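Local coordinates for protein D-isomer specific 2-hydroxyacid dehydrogenase NAD-binding (Xanthobacter autotrophicus, PDB 4XA8) that binds NADPH and probably interconverts D-2-hydroxyacids and 2-oxoacids, as an oxidoreductase of the D-isomer specific 2-hydroxyacid dehydrogenase family, at residues Val16-Gly19 with Gln20-Lys23; Arg120-Pro123 with Thr124-Arg127; Glu126-Arg130 with Glu131-His135; Gly214-Ala218 with Glu219-His223. One frame throughout, in Å; residues are numbered along the deposited sequence.

Interaction 1: residues Val16-Gly19 with Gln20-Lys23; sequences VDIG and QDWK
Ile-18 and Asp-21 meet at the start of helix 19-29, their side chains crossing at a slant. Asp-21 OD2 lies 3.5 Å from Ile-18 CD1 and also stays near CB and CG2 of that residue. Asp-21 has CG anti to its own carbonyl carbon (chi1 -69°), which turns the carboxylate back toward the helix start. The contact with Ile-18 is van der Waals. The polar partner of OD2 is ND1 of His-138 of the second subunit. Cutting Ile-18 back to an alanine would take away CG1, CG2 and CD1, and would probably leave a gap beside Asp-21 OD2 and toward Val-137 of the second subunit, which packs on Ile-18.

Ile-18 is the N-cap residue. Its O takes two weak bonds, from Asp-21 N at 3.2 Å and from Trp-22 N at 3.5 Å. The same oxygen sits at the edge of the indole, in its plane, 3.4 Å from Trp-22 CD1. Further along that edge, one water donates to Asp-17 OD1 at 2.8 Å and accepts from Trp-22 NE1 at 3.0 Å. The other carboxylate oxygen of Asp-17 is hydrogen-bonded to Ser-14.

Trp-22 points into the domain, where it meets Phe-12 of strand 9-13 and Pro-290, Ala-293 and Ile-297 of helix 290-306. Lys-23 reaches the carbonyl of Val-35 in strand 34-37.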
loop_
_atom_site.group_PDB
_atom_site.type_symbol
_atom_site.label_atom_id
_atom_site.label_comp_id
_atom_site.label_asym_id
_atom_site.label_seq_id
_atom_site.Cartn_x
_atom_site.Cartn_y
_atom_site.Cartn_z
ATOM N N VAL A 16 -7.189 -12.867 19.670
ATOM C CA VAL A 16 -6.685 -12.028 18.564
ATOM C C VAL A 16 -6.606 -10.531 18.940
ATOM O O VAL A 16 -6.413 -9.694 18.081
ATOM C CB VAL A 16 -7.462 -12.277 17.232
ATOM C CG1 VAL A 16 -7.337 -13.718 16.793
ATOM C CG2 VAL A 16 -8.938 -11.939 17.369
ATOM N N ASP A 17 -6.745 -10.207 20.223
ATOM C CA ASP A 17 -6.756 -8.822 20.718
ATOM C C ASP A 17 -6.013 -8.800 22.046
ATOM O O ASP A 17 -5.986 -9.790 22.756
ATOM C CB ASP A 17 -8.175 -8.287 20.943
ATOM C CG ASP A 17 -9.044 -8.275 19.678
ATOM O OD1 ASP A 17 -9.033 -7.232 18.976
ATOM O OD2 ASP A 17 -9.795 -9.264 19.449
ATOM N N ILE A 18 -5.386 -7.681 22.366
ATOM C CA ILE A 18 -4.555 -7.578 23.563
ATOM C C ILE A 18 -5.394 -7.088 24.746
ATOM O O ILE A 18 -5.721 -5.879 24.843
ATOM C CB ILE A 18 -3.386 -6.596 23.373
ATOM C CG1 ILE A 18 -2.502 -7.015 22.178
ATOM C CG2 ILE A 18 -2.558 -6.537 24.662
ATOM C CD1 ILE A 18 -1.755 -5.863 21.497
ATOM N N GLY A 19 -5.664 -8.002 25.671
ATOM C CA GLY A 19 -6.516 -7.703 26.865
ATOM C C GLY A 19 -6.113 -6.468 27.637
ATOM O O GLY A 19 -6.943 -5.607 27.943
ATOM N N GLN A 20 -4.827 -6.340 27.923
ATOM C CA GLN A 20 -4.320 -5.203 28.709
ATOM C C GLN A 20 -4.611 -3.808 28.130
ATOM O O GLN A 20 -4.905 -2.880 28.866
ATOM C CB GLN A 20 -2.813 -5.360 28.975
ATOM C CG GLN A 20 -2.498 -6.003 30.322
ATOM C CD GLN A 20 -2.978 -5.160 31.523
ATOM O OE1 GLN A 20 -2.878 -3.926 31.524
ATOM N NE2 GLN A 20 -3.515 -5.828 32.536
ATOM N N ASP A 21 -4.530 -3.660 26.814
ATOM C CA ASP A 21 -4.817 -2.391 26.167
ATOM C C ASP A 21 -6.293 -2.051 26.339
ATOM O O ASP A 21 -6.645 -0.888 26.473
ATOM C CB ASP A 21 -4.562 -2.479 24.675
ATOM C CG ASP A 21 -3.114 -2.621 24.338
ATOM O OD1 ASP A 21 -2.251 -2.352 25.203
ATOM O OD2 ASP A 21 -2.848 -2.981 23.173
ATOM N N TRP A 22 -7.160 -3.058 26.280
ATOM C CA TRP A 22 -8.577 -2.820 26.472
ATOM C C TRP A 22 -8.865 -2.473 27.919
ATOM O O TRP A 22 -9.710 -1.637 28.191
ATOM C CB TRP A 22 -9.409 -4.033 26.027
ATOM C CG TRP A 22 -9.568 -4.083 24.580
ATOM C CD1 TRP A 22 -8.724 -4.684 23.667
ATOM C CD2 TRP A 22 -10.591 -3.434 23.816
ATOM N NE1 TRP A 22 -9.197 -4.484 22.389
ATOM C CE2 TRP A 22 -10.345 -3.722 22.461
ATOM C CE3 TRP A 22 -11.683 -2.621 24.148
ATOM C CZ2 TRP A 22 -11.150 -3.229 21.449
ATOM C CZ3 TRP A 22 -12.495 -2.154 23.129
ATOM C CH2 TRP A 22 -12.238 -2.488 21.811
ATOM N N LYS A 23 -8.174 -3.130 28.844
ATOM C CA LYS A 23 -8.349 -2.867 30.268
ATOM C C LYS A 23 -7.971 -1.412 30.589
ATOM O O LYS A 23 -8.717 -0.710 31.284
ATOM C CB LYS A 23 -7.528 -3.850 31.101
ATOM C CG LYS A 23 -7.621 -3.651 32.614
ATOM C CD LYS A 23 -7.008 -4.817 33.381
ATOM C CE LYS A 23 -7.172 -4.647 34.897
ATOM N NZ LYS A 23 -6.982 -5.936 35.625
HETATM O O HOH W 1 -8.042 -4.749 19.622
#

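Interaction 2: residues Arg120-Pro123 with Thr124-Arg127; sequences RDIP and TFER
Asp-121 and Phe-125 meet at a helix-to-helix junction. Helix 103-119 ends there in a Schellman motif, with Asp-121 as its C-prime residue at positive phi. Asp-121 is also the N-cap residue of helix 122-130, but its side chain makes no capping bond. Its backbone O receives two weak bonds instead, from Thr-124 N at 3.1 Å and from Phe-125 N at 3.3 Å.

The Phe-125 ring lies beside the turn. Arg-120 O is at its edge, in plane, 3.3 Å from Phe-125 CE2. CG of Phe-125 is anti to the carbonyl carbon (chi1 -63°), and this sends the ring back toward the helix start. A water links the polar side chains. It accepts from Thr-124 OG1 at 2.6 Å and donates to Asp-121 OD1, which also forms a salt bridge with Lys-229.

The Glu-126 side chain crosses that of Ile-122 at a slant. Glu-126 N donates to Ile-122 O at 2.8 Å, and Glu-126 OE2 comes within 3.1 Å of Ile-122 CG2. OE1 forms a salt bridge with Arg-117. Shortening Glu-126 to an alanine would probably leave Arg-117 without this charge partner and would take the carboxylate away from Ile-122 CG2. Pro-123 lies in the first turn, where a backbone N-H would have no helical acceptor, so the proline costs the helix no bond.

Arg-117 of helix 103-119 touches both Ile-122 and Pro-123, and so joins the two helices. Phe-113 and Pro-282 of the second subunit pack on Ile-122 and Phe-125. Lys-229, of the same chain, lies on strand 228-232.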
loop_
_atom_site.group_PDB
_atom_site.type_symbol
_atom_site.label_atom_id
_atom_site.label_comp_id
_atom_site.label_asym_id
_atom_site.label_seq_id
_atom_site.Cartn_x
_atom_site.Cartn_y
_atom_site.Cartn_z
ATOM N N ARG A 120 1.501 -3.287 -8.299
ATOM C CA ARG A 120 2.880 -2.863 -8.611
ATOM C C ARG A 120 3.895 -3.995 -8.520
ATOM O O ARG A 120 5.073 -3.752 -8.690
ATOM C CB ARG A 120 3.284 -1.679 -7.742
ATOM C CG ARG A 120 2.355 -0.467 -7.846
ATOM C CD ARG A 120 2.119 -0.004 -9.261
ATOM N NE ARG A 120 3.373 0.137 -9.976
ATOM C CZ ARG A 120 4.146 1.234 -10.005
ATOM N NH1 ARG A 120 3.801 2.374 -9.380
ATOM N NH2 ARG A 120 5.283 1.182 -10.712
ATOM N N ASP A 121 3.428 -5.230 -8.298
ATOM C CA ASP A 121 4.276 -6.419 -8.231
ATOM C C ASP A 121 5.280 -6.342 -7.097
ATOM O O ASP A 121 6.408 -6.889 -7.200
ATOM C CB ASP A 121 4.985 -6.653 -9.584
ATOM C CG ASP A 121 4.044 -7.249 -10.632
ATOM O OD1 ASP A 121 3.371 -8.264 -10.388
ATOM O OD2 ASP A 121 3.940 -6.678 -11.717
ATOM N N ILE A 122 4.880 -5.714 -5.983
ATOM C CA ILE A 122 5.783 -5.599 -4.835
ATOM C C ILE A 122 6.345 -6.968 -4.348
ATOM O O ILE A 122 7.504 -7.025 -3.952
ATOM C CB ILE A 122 5.145 -4.769 -3.698
ATOM C CG1 ILE A 122 4.875 -3.304 -4.183
ATOM C CG2 ILE A 122 5.968 -4.757 -2.436
ATOM C CD1 ILE A 122 6.022 -2.547 -4.800
ATOM N N PRO A 123 5.541 -8.054 -4.352
ATOM C CA PRO A 123 6.099 -9.345 -3.891
ATOM C C PRO A 123 7.339 -9.811 -4.685
ATOM O O PRO A 123 8.308 -10.322 -4.085
ATOM C CB PRO A 123 4.908 -10.310 -4.006
ATOM C CG PRO A 123 3.708 -9.389 -3.820
ATOM C CD PRO A 123 4.074 -8.106 -4.502
ATOM N N THR A 124 7.339 -9.547 -5.994
ATOM C CA THR A 124 8.467 -9.853 -6.841
ATOM C C THR A 124 9.701 -9.000 -6.481
ATOM O O THR A 124 10.829 -9.511 -6.396
ATOM C CB THR A 124 8.047 -9.672 -8.279
ATOM O OG1 THR A 124 7.030 -10.622 -8.519
ATOM C CG2 THR A 124 9.201 -9.857 -9.239
ATOM N N PHE A 125 9.487 -7.712 -6.299
ATOM C CA PHE A 125 10.550 -6.819 -5.834
ATOM C C PHE A 125 11.099 -7.149 -4.469
ATOM O O PHE A 125 12.301 -7.014 -4.257
ATOM C CB PHE A 125 10.123 -5.349 -5.946
ATOM C CG PHE A 125 9.863 -4.945 -7.346
ATOM C CD1 PHE A 125 10.912 -4.855 -8.274
ATOM C CD2 PHE A 125 8.598 -4.684 -7.779
ATOM C CE1 PHE A 125 10.652 -4.489 -9.599
ATOM C CE2 PHE A 125 8.320 -4.363 -9.097
ATOM C CZ PHE A 125 9.356 -4.248 -10.009
ATOM N N GLU A 126 10.250 -7.577 -3.530
ATOM C CA GLU A 126 10.686 -7.941 -2.183
ATOM C C GLU A 126 11.632 -9.134 -2.304
ATOM O O GLU A 126 12.668 -9.168 -1.620
ATOM C CB GLU A 126 9.487 -8.329 -1.231
ATOM C CG GLU A 126 8.615 -7.200 -0.734
ATOM C CD GLU A 126 7.247 -7.664 -0.144
ATOM O OE1 GLU A 126 7.083 -8.824 0.282
ATOM O OE2 GLU A 126 6.296 -6.861 -0.140
ATOM N N ARG A 127 11.280 -10.108 -3.164
ATOM C CA ARG A 127 12.085 -11.298 -3.430
ATOM C C ARG A 127 13.444 -10.903 -4.018
ATOM O O ARG A 127 14.493 -11.403 -3.632
ATOM C CB ARG A 127 11.294 -12.186 -4.417
ATOM C CG ARG A 127 11.888 -13.475 -4.933
ATOM C CD ARG A 127 10.752 -14.278 -5.619
ATOM N NE ARG A 127 9.474 -14.118 -4.904
ATOM C CZ ARG A 127 8.286 -13.868 -5.462
ATOM N NH1 ARG A 127 8.145 -13.771 -6.783
ATOM N NH2 ARG A 127 7.210 -13.759 -4.690
HETATM O O HOH W 2 4.702 -9.681 -8.011
#

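Interaction 3: residues Glu126-Arg130 with Glu131-His135; sequences ERAQR and EGRWH
Arg-133 reaches back over Ala-128 because its CG stands between its own backbone N and carbonyl carbon (chi1 81°), with the chain extended from there to NE. The guanidinium therefore lies with one face on the Ala-128 methyl: Ala-128 CB is 3.7 Å above the guanidinium plane of Arg-133, offset toward the rim. His-135 has CG anti to its backbone N (chi1 -170°), which turns the imidazole so that ND1 meets Arg-133 NH1. His-135 CB packs 3.9 Å from Ala-128 CB.

Two bonds fix the rotation of the guanidinium. Arg-133 NE forms a salt bridge with Glu-131 OE1 at 2.7 Å. The bond is nearly straight and lies in the guanidinium plane, but it meets the carboxylate from above its plane. Arg-133 NH1 donates to His-135 ND1 at 3.1 Å, in the plane of the imidazole. Arg-133 is thus held between an acid and a ring, with Ala-128 against one face.

The backbone closes the helix. Arg-133 N donates to Ala-128 O at 3.0 Å in a straight bond (178°). Gly-132 N donates to Gln-129 O at 3.0 Å. Gln-129 itself turns away and bonds to the backbone of Val-278 and Val-280 of the second subunit.

Gly-132 has positive phi, which favours glycine. With two bonds back into the last turn, this is a Schellman motif, a common way to end a helix, here terminating helix 122-130 at the subunit interface.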
loop_
_atom_site.group_PDB
_atom_site.type_symbol
_atom_site.label_atom_id
_atom_site.label_comp_id
_atom_site.label_asym_id
_atom_site.label_seq_id
_atom_site.Cartn_x
_atom_site.Cartn_y
_atom_site.Cartn_z
ATOM N N GLU A 126 10.250 -7.577 -3.530
ATOM C CA GLU A 126 10.686 -7.941 -2.183
ATOM C C GLU A 126 11.632 -9.134 -2.304
ATOM O O GLU A 126 12.668 -9.168 -1.620
ATOM C CB GLU A 126 9.487 -8.329 -1.231
ATOM C CG GLU A 126 8.615 -7.200 -0.734
ATOM C CD GLU A 126 7.247 -7.664 -0.144
ATOM O OE1 GLU A 126 7.083 -8.824 0.282
ATOM O OE2 GLU A 126 6.296 -6.861 -0.140
ATOM N N ARG A 127 11.280 -10.108 -3.164
ATOM C CA ARG A 127 12.085 -11.298 -3.430
ATOM C C ARG A 127 13.444 -10.903 -4.018
ATOM O O ARG A 127 14.493 -11.403 -3.632
ATOM C CB ARG A 127 11.294 -12.186 -4.417
ATOM C CG ARG A 127 11.888 -13.475 -4.933
ATOM C CD ARG A 127 10.752 -14.278 -5.619
ATOM N NE ARG A 127 9.474 -14.118 -4.904
ATOM C CZ ARG A 127 8.286 -13.868 -5.462
ATOM N NH1 ARG A 127 8.145 -13.771 -6.783
ATOM N NH2 ARG A 127 7.210 -13.759 -4.690
ATOM N N ALA A 128 13.381 -10.019 -5.016
ATOM C CA ALA A 128 14.583 -9.532 -5.710
ATOM C C ALA A 128 15.609 -8.866 -4.740
ATOM O O ALA A 128 16.843 -9.117 -4.808
ATOM C CB ALA A 128 14.185 -8.570 -6.812
ATOM N N GLN A 129 15.099 -8.077 -3.801
ATOM C CA GLN A 129 15.954 -7.431 -2.805
ATOM C C GLN A 129 16.681 -8.462 -1.955
ATOM O O GLN A 129 17.869 -8.307 -1.671
ATOM C CB GLN A 129 15.134 -6.478 -1.927
ATOM C CG GLN A 129 16.010 -5.812 -0.908
ATOM C CD GLN A 129 15.272 -4.943 0.084
ATOM O OE1 GLN A 129 14.075 -4.714 0.007
ATOM N NE2 GLN A 129 15.986 -4.561 1.095
ATOM N N ARG A 130 15.980 -9.542 -1.573
ATOM C CA ARG A 130 16.616 -10.594 -0.786
ATOM C C ARG A 130 17.676 -11.303 -1.650
ATOM O O ARG A 130 18.631 -11.863 -1.116
ATOM C CB ARG A 130 15.570 -11.575 -0.229
ATOM C CG ARG A 130 14.616 -10.909 0.772
ATOM C CD ARG A 130 13.570 -11.837 1.439
ATOM N NE ARG A 130 13.133 -12.928 0.561
ATOM C CZ ARG A 130 11.915 -13.076 0.019
ATOM N NH1 ARG A 130 10.930 -12.200 0.259
ATOM N NH2 ARG A 130 11.696 -14.117 -0.790
ATOM N N GLU A 131 17.502 -11.273 -2.979
ATOM C CA GLU A 131 18.518 -11.855 -3.894
ATOM C C GLU A 131 19.643 -10.863 -4.210
ATOM O O GLU A 131 20.588 -11.224 -4.889
ATOM C CB GLU A 131 17.868 -12.303 -5.224
ATOM C CG GLU A 131 16.852 -13.426 -5.118
ATOM C CD GLU A 131 15.991 -13.654 -6.402
ATOM O OE1 GLU A 131 15.437 -12.703 -7.084
ATOM O OE2 GLU A 131 15.807 -14.851 -6.706
ATOM N N GLY A 132 19.522 -9.604 -3.767
ATOM C CA GLY A 132 20.471 -8.558 -4.070
ATOM C C GLY A 132 20.449 -8.045 -5.500
ATOM O O GLY A 132 21.466 -7.531 -5.988
ATOM N N ARG A 133 19.303 -8.160 -6.158
ATOM C CA ARG A 133 19.229 -7.812 -7.579
ATOM C C ARG A 133 18.159 -6.785 -7.902
ATOM O O ARG A 133 17.098 -6.749 -7.313
ATOM C CB ARG A 133 19.093 -9.058 -8.444
ATOM C CG ARG A 133 17.715 -9.606 -8.529
ATOM C CD ARG A 133 17.621 -10.971 -9.248
ATOM N NE ARG A 133 16.215 -11.241 -9.201
ATOM C CZ ARG A 133 15.315 -10.726 -10.023
ATOM N NH1 ARG A 133 15.644 -9.981 -11.121
ATOM N NH2 ARG A 133 14.071 -11.005 -9.761
ATOM N N TRP A 134 18.484 -5.967 -8.890
ATOM C CA TRP A 134 17.630 -4.924 -9.416
ATOM C C TRP A 134 16.749 -5.556 -10.524
ATOM O O TRP A 134 17.273 -6.030 -11.560
ATOM C CB TRP A 134 18.551 -3.868 -9.962
ATOM C CG TRP A 134 17.870 -2.658 -10.457
ATOM C CD1 TRP A 134 17.325 -2.474 -11.687
ATOM C CD2 TRP A 134 17.750 -1.411 -9.769
ATOM N NE1 TRP A 134 16.821 -1.218 -11.802
ATOM C CE2 TRP A 134 17.073 -0.531 -10.633
ATOM C CE3 TRP A 134 18.114 -0.966 -8.487
ATOM C CZ2 TRP A 134 16.741 0.763 -10.262
ATOM C CZ3 TRP A 134 17.787 0.343 -8.120
ATOM C CH2 TRP A 134 17.107 1.186 -8.987
ATOM N N HIS A 135 15.449 -5.632 -10.238
ATOM C CA HIS A 135 14.463 -6.288 -11.077
ATOM C C HIS A 135 13.835 -5.334 -12.082
ATOM O O HIS A 135 13.494 -4.217 -11.734
ATOM C CB HIS A 135 13.332 -6.865 -10.207
ATOM C CG HIS A 135 12.398 -7.754 -10.967
ATOM N ND1 HIS A 135 12.804 -8.909 -11.563
ATOM C CD2 HIS A 135 11.083 -7.634 -11.259
ATOM C CE1 HIS A 135 11.797 -9.471 -12.198
ATOM N NE2 HIS A 135 10.741 -8.712 -12.037
#

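Interaction 4: residues Gly214-Ala218 with Glu219-His223; sequences GLMNA and ERLAH
Asn-217 is the N-cap of helix 218-223, and its side chain caps Arg-220 N. Asn-217 OD1 accepts from Arg-220 N at 2.9 Å, and the N-H meets the amide oxygen almost head-on. With chi1 at 61°, CG of Asn-217 stands between the backbone N and carbonyl carbon, which brings OD1 to the first turn. The next backbone bond runs from Leu-221 N to Asn-217 O at 3.0 Å.

The Arg-220 side chain bends at chi2 and runs back along the loop. Its NH1 donates to Leu-215 O at 2.9 Å, in the carbonyl plane and on a lone pair. The same NH1 lies 3.5 Å from Leu-215 CD1, and the two side chains cross at about a right angle. Leu-215 O also takes a weak bond from Asn-217 N, which makes Met-216 the centre of an inverse gamma turn. The buried Met-216 side chain places CE 3.8 Å from Leu-221 CD2.

Met-216 is bonded through its backbone to Val-238 and Asp-240, and Leu-221 packs on Ala-243 of helix 241-250. Side-chain capping by asparagine is a classic helix start. Here it opens a helix between parallel strands 201-204 and 228-232 of the Rossmann-type domain.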
loop_
_atom_site.group_PDB
_atom_site.type_symbol
_atom_site.label_atom_id
_atom_site.label_comp_id
_atom_site.label_asym_id
_atom_site.label_seq_id
_atom_site.Cartn_x
_atom_site.Cartn_y
_atom_site.Cartn_z
ATOM N N GLY A 214 -18.402 -20.502 2.404
ATOM C CA GLY A 214 -17.823 -21.340 1.353
ATOM C C GLY A 214 -18.149 -20.964 -0.096
ATOM O O GLY A 214 -18.042 -21.806 -1.000
ATOM N N LEU A 215 -18.528 -19.718 -0.351
ATOM C CA LEU A 215 -18.844 -19.317 -1.730
ATOM C C LEU A 215 -17.605 -19.368 -2.625
ATOM O O LEU A 215 -17.711 -19.757 -3.780
ATOM C CB LEU A 215 -19.440 -17.932 -1.739
ATOM C CG LEU A 215 -19.937 -17.378 -3.078
ATOM C CD1 LEU A 215 -21.321 -17.867 -3.385
ATOM C CD2 LEU A 215 -19.942 -15.862 -3.073
ATOM N N MET A 216 -16.443 -18.940 -2.119
ATOM C CA MET A 216 -15.190 -19.023 -2.874
ATOM C C MET A 216 -14.593 -20.420 -2.624
ATOM O O MET A 216 -13.637 -20.586 -1.885
ATOM C CB MET A 216 -14.233 -17.884 -2.521
ATOM C CG MET A 216 -14.668 -16.500 -3.038
ATOM S SD MET A 216 -15.108 -16.461 -4.823
ATOM C CE MET A 216 -13.457 -16.831 -5.394
ATOM N N ASN A 217 -15.234 -21.412 -3.247
ATOM C CA ASN A 217 -14.827 -22.824 -3.238
ATOM C C ASN A 217 -13.933 -23.149 -4.449
ATOM O O ASN A 217 -13.595 -22.259 -5.238
ATOM C CB ASN A 217 -16.077 -23.724 -3.233
ATOM C CG ASN A 217 -16.973 -23.522 -4.471
ATOM O OD1 ASN A 217 -16.579 -22.941 -5.491
ATOM N ND2 ASN A 217 -18.168 -24.033 -4.391
ATOM N N ALA A 218 -13.551 -24.412 -4.618
ATOM C CA ALA A 218 -12.724 -24.785 -5.774
ATOM C C ALA A 218 -13.334 -24.359 -7.119
ATOM O O ALA A 218 -12.647 -23.853 -7.978
ATOM C CB ALA A 218 -12.456 -26.282 -5.768
ATOM N N GLU A 219 -14.628 -24.600 -7.310
ATOM C CA GLU A 219 -15.269 -24.246 -8.575
ATOM C C GLU A 219 -15.157 -22.737 -8.906
ATOM O O GLU A 219 -14.859 -22.366 -10.051
ATOM C CB GLU A 219 -16.727 -24.674 -8.524
ATOM C CG GLU A 219 -17.500 -24.456 -9.813
ATOM C CD GLU A 219 -18.956 -24.803 -9.634
ATOM O OE1 GLU A 219 -19.213 -25.932 -9.197
ATOM O OE2 GLU A 219 -19.830 -23.948 -9.890
ATOM N N ARG A 220 -15.389 -21.882 -7.912
ATOM C CA ARG A 220 -15.325 -20.414 -8.104
ATOM C C ARG A 220 -13.906 -19.904 -8.272
ATOM O O ARG A 220 -13.658 -18.991 -9.079
ATOM C CB ARG A 220 -15.966 -19.669 -6.940
ATOM C CG ARG A 220 -17.456 -19.394 -7.158
ATOM C CD ARG A 220 -18.255 -20.634 -7.087
ATOM N NE ARG A 220 -19.697 -20.438 -7.199
ATOM C CZ ARG A 220 -20.567 -20.523 -6.188
ATOM N NH1 ARG A 220 -20.175 -20.742 -4.941
ATOM N NH2 ARG A 220 -21.868 -20.403 -6.427
ATOM N N LEU A 221 -12.987 -20.424 -7.468
ATOM C CA LEU A 221 -11.591 -20.106 -7.659
ATOM C C LEU A 221 -11.072 -20.433 -9.090
ATOM O O LEU A 221 -10.215 -19.708 -9.643
ATOM C CB LEU A 221 -10.731 -20.825 -6.620
ATOM C CG LEU A 221 -10.835 -20.384 -5.145
ATOM C CD1 LEU A 221 -10.039 -21.369 -4.283
ATOM C CD2 LEU A 221 -10.323 -18.969 -4.953
ATOM N N ALA A 222 -11.539 -21.553 -9.650
ATOM C CA ALA A 222 -11.147 -21.945 -10.981
ATOM C C ALA A 222 -11.657 -20.978 -12.072
ATOM O O ALA A 222 -11.089 -20.943 -13.153
ATOM C CB ALA A 222 -11.600 -23.361 -11.261
ATOM N N HIS A 223 -12.667 -20.160 -11.777
ATOM C CA HIS A 223 -13.155 -19.152 -12.734
ATOM C C HIS A 223 -12.241 -17.954 -12.876
ATOM O O HIS A 223 -12.296 -17.249 -13.875
ATOM C CB HIS A 223 -14.504 -18.611 -12.291
ATOM C CG HIS A 223 -15.611 -19.600 -12.374
ATOM N ND1 HIS A 223 -15.794 -20.414 -13.468
ATOM C CD2 HIS A 223 -16.632 -19.863 -11.532
ATOM C CE1 HIS A 223 -16.866 -21.162 -13.280
ATOM N NE2 HIS A 223 -17.393 -20.840 -12.110
#

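Interactions 2 and 3 share helix 122-130, one at its start and the other at its end. They touch through Thr-124 and His-135, and both reach the second subunit. Interaction 1 is a surface contact on the five-stranded sheet domain and also meets the second subunit. Interactions 2, 3 and 4 are partly buried. Interaction 4 lies across the chain's centre from interaction 1, and no other chain of the assembly touches it. Three contacts are helix starts. Asn-217 caps through its side chain, while Ile-18 and Asp-121 offer only their backbone O to the first turn. Waters join polar side chains in interactions 1 and 2, while interaction 3 uses a direct salt bridge.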